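Local coordinates for protein glucose-1-phosphate thymidylyltransferase (Bacillus anthracis, PDB 4ECM) that catalyses the transfer of a thymidylyl group to glucose 1-phosphate, giving dTDP-glucose and pyrophosphate, a step in dTDP-L-rhamnose biosynthesis, at residues P163-V168 with A244-S249. Sequence-based numbering, arbitrary orientation. Where two conformers were deposited one is given.
Sequences PERFGV and AGTHVS. With DAU (2'deoxy-thymidine-5'-diphospho-alpha-D-glucose), chain B.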
loop_
_atom_site.group_PDB
_atom_site.type_symbol
_atom_site.label_atom_id
_atom_site.label_comp_id
_atom_site.label_asym_id
_atom_site.label_seq_id
_atom_site.Cartn_x
_atom_site.Cartn_y
_atom_site.Cartn_z
ATOM N N PRO A 163 -26.560 16.124 -23.194
ATOM C CA PRO A 163 -27.297 14.962 -22.672
ATOM C C PRO A 163 -26.859 13.610 -23.231
ATOM O O PRO A 163 -27.104 12.568 -22.597
ATOM C CB PRO A 163 -28.755 15.259 -23.068
ATOM C CG PRO A 163 -28.660 16.236 -24.206
ATOM C CD PRO A 163 -27.444 17.055 -23.923
ATOM N N GLU A 164 -26.208 13.623 -24.387
ATOM C CA GLU A 164 -25.772 12.383 -25.024
ATOM C C GLU A 164 -24.822 11.555 -24.152
ATOM O O GLU A 164 -24.655 10.358 -24.376
ATOM C CB GLU A 164 -25.140 12.655 -26.408
ATOM C CG GLU A 164 -23.747 13.339 -26.415
ATOM C CD GLU A 164 -23.749 14.825 -26.032
ATOM O OE1 GLU A 164 -24.835 15.425 -25.868
ATOM O OE2 GLU A 164 -22.643 15.395 -25.897
ATOM N N ARG A 165 -24.187 12.195 -23.176
ATOM C CA ARG A 165 -23.269 11.519 -22.285
ATOM C C ARG A 165 -23.957 10.779 -21.140
ATOM O O ARG A 165 -23.305 10.054 -20.426
ATOM C CB ARG A 165 -22.331 12.526 -21.600
ATOM C CG ARG A 165 -21.287 13.191 -22.462
ATOM C CD ARG A 165 -20.097 13.596 -21.577
ATOM N NE ARG A 165 -20.377 14.709 -20.675
ATOM C CZ ARG A 165 -19.846 14.861 -19.452
ATOM N NH1 ARG A 165 -20.145 15.930 -18.727
ATOM N NH2 ARG A 165 -19.050 13.939 -18.926
ATOM N N PHE A 166 -25.252 10.978 -20.943
ATOM C CA PHE A 166 -25.901 10.457 -19.755
ATOM C C PHE A 166 -27.153 9.664 -20.032
ATOM O O PHE A 166 -27.547 9.468 -21.181
ATOM C CB PHE A 166 -26.292 11.658 -18.855
ATOM C CG PHE A 166 -25.157 12.620 -18.588
ATOM C CD1 PHE A 166 -24.141 12.294 -17.713
ATOM C CD2 PHE A 166 -25.115 13.849 -19.208
ATOM C CE1 PHE A 166 -23.088 13.174 -17.475
ATOM C CE2 PHE A 166 -24.066 14.731 -18.981
ATOM C CZ PHE A 166 -23.047 14.390 -18.106
ATOM N N GLY A 167 -27.766 9.192 -18.960
ATOM C CA GLY A 167 -29.083 8.590 -19.035
ATOM C C GLY A 167 -29.983 9.807 -19.243
ATOM O O GLY A 167 -29.778 10.847 -18.602
ATOM N N VAL A 168 -30.941 9.698 -20.150
ATOM C CA VAL A 168 -31.806 10.833 -20.512
ATOM C C VAL A 168 -33.278 10.514 -20.320
ATOM O O VAL A 168 -33.767 9.505 -20.805
ATOM C CB VAL A 168 -31.582 11.234 -21.980
ATOM C CG1 VAL A 168 -32.599 12.276 -22.424
ATOM C CG2 VAL A 168 -30.147 11.745 -22.182
ATOM N N ALA A 244 -17.541 13.836 -12.469
ATOM C CA ALA A 244 -16.105 14.151 -12.391
ATOM C C ALA A 244 -15.247 13.061 -12.991
ATOM O O ALA A 244 -14.139 12.849 -12.538
ATOM C CB ALA A 244 -15.708 14.409 -10.947
ATOM N N GLY A 245 -15.751 12.407 -14.038
ATOM C CA GLY A 245 -15.076 11.257 -14.672
ATOM C C GLY A 245 -14.255 11.511 -15.930
ATOM O O GLY A 245 -13.740 10.562 -16.520
ATOM N N THR A 246 -14.138 12.780 -16.339
ATOM C CA THR A 246 -13.327 13.181 -17.488
ATOM C C THR A 246 -12.429 14.302 -17.010
ATOM O O THR A 246 -12.751 14.985 -16.036
ATOM C CB THR A 246 -14.190 13.736 -18.647
ATOM O OG1 THR A 246 -14.859 14.923 -18.204
ATOM C CG2 THR A 246 -15.243 12.687 -19.146
ATOM N N HIS A 247 -11.312 14.530 -17.685
ATOM C CA HIS A 247 -10.432 15.614 -17.267
ATOM C C HIS A 247 -11.129 16.958 -17.160
ATOM O O HIS A 247 -11.009 17.639 -16.136
ATOM C CB HIS A 247 -9.202 15.711 -18.159
ATOM C CG HIS A 247 -8.275 14.552 -17.999
ATOM N ND1 HIS A 247 -7.508 14.370 -16.865
ATOM C CD2 HIS A 247 -7.996 13.508 -18.818
ATOM C CE1 HIS A 247 -6.794 13.264 -16.994
ATOM N NE2 HIS A 247 -7.073 12.720 -18.169
ATOM N N VAL A 248 -11.873 17.333 -18.197
ATOM C CA VAL A 248 -12.571 18.614 -18.203
ATOM C C VAL A 248 -13.624 18.709 -17.082
ATOM O O VAL A 248 -13.726 19.736 -16.405
ATOM C CB VAL A 248 -13.232 18.893 -19.583
ATOM C CG1 VAL A 248 -14.104 20.154 -19.529
ATOM C CG2 VAL A 248 -12.162 19.020 -20.670
ATOM N N SER A 249 -14.380 17.638 -16.871
ATOM C CA SER A 249 -15.433 17.653 -15.845
ATOM C C SER A 249 -14.848 17.565 -14.426
ATOM O O SER A 249 -15.403 18.143 -13.480
ATOM C CB SER A 249 -16.506 16.591 -16.126
ATOM O OG SER A 249 -16.014 15.264 -15.995
HETATM O O6 DAU B . -22.988 10.549 -13.995
HETATM C C6 DAU B . -24.357 10.255 -14.280
HETATM C C5 DAU B . -24.439 9.055 -15.213
HETATM O O5 DAU B . -23.740 7.982 -14.589
HETATM C C4 DAU B . -25.891 8.663 -15.507
HETATM O O4 DAU B . -26.565 9.701 -16.208
HETATM C C3 DAU B . -25.987 7.381 -16.331
HETATM O O3 DAU B . -27.377 7.013 -16.457
HETATM C C2 DAU B . -25.188 6.288 -15.612
HETATM O O2 DAU B . -25.149 5.079 -16.394
HETATM C C1 DAU B . -23.766 6.748 -15.317
HETATM O O1 DAU B . -23.063 6.896 -16.545
HETATM P P2 DAU B . -21.450 6.833 -16.588
HETATM O O3P DAU B . -20.850 8.119 -16.071
HETATM O O4P DAU B . -21.077 6.299 -17.942
HETATM O OPP DAU B . -21.127 5.713 -15.466
HETATM P P DAU B . -19.623 5.284 -15.093
HETATM O O1P DAU B . -18.712 6.477 -15.258
HETATM O O2P DAU B . -19.326 4.004 -15.786
HETATM O "O5'" DAU B . -19.727 5.002 -13.508
HETATM C "C5'" DAU B . -19.904 6.088 -12.623
HETATM C "C4'" DAU B . -19.575 5.768 -11.165
HETATM O "O4'" DAU B . -20.054 4.498 -10.724
HETATM C "C3'" DAU B . -18.095 5.835 -10.860
HETATM O "O3'" DAU B . -17.972 6.747 -9.766
HETATM C "C2'" DAU B . -17.692 4.440 -10.447
HETATM C "C1'" DAU B . -19.011 3.746 -10.139
HETATM N N11 DAU B . -19.190 2.408 -10.728
HETATM C C61 DAU B . -19.105 2.281 -12.138
HETATM C C51 DAU B . -18.927 1.044 -12.725
HETATM C C5A DAU B . -18.948 0.910 -14.233
HETATM C C21 DAU B . -18.874 1.285 -9.940
HETATM O O21 DAU B . -18.878 1.425 -8.606
HETATM N N31 DAU B . -18.698 0.055 -10.482
HETATM C C41 DAU B . -18.704 -0.119 -11.829
HETATM O O41 DAU B . -18.506 -1.349 -12.355
#
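Arg165 lies beside Thr246 and Ser249 where a 3-10 turn meets a helix N-terminus in this nucleotidyltransferase fold, illustrating how a shared carboxylate, that of Asp243, can tie a 3-10 turn to a helix start beside a sugar-nucleotide site. The direct contact is slight: NH2 of Arg165 lies 4.0 Å from CG2 of Thr246, approached obliquely, and 4.4 Å from OG of Ser249. Charge pairing holds the guanidinium in place, since NH1 forms a salt bridge with OD1 of Asp243, just before the second segment, and NE another with Asp162. A bend at chi3 (-71°) turns the guanidinium back over its neighbour, where CZ of Phe166 lies 3.3 Å from the plane of the Arg165 guanidinium, offset toward its rim, while CB of Arg165 lies over the centre of the Phe166 ring.

In the second segment, Thr246 is the N-cap of helix 247-256. Its chi1 of 63° turns OG1 toward Ser249, giving a short hydrogen bond, 2.5 Å from OG1 of Thr246 to OG of Ser249, and the latter also bonds to OD2 of Asp243, which thus serves both sides of the contact. On the sugar side, the backbone N of Gly167 donates a nearly straight hydrogen bond (169°) to O4 of the dTDP-glucose, 3.0 Å away.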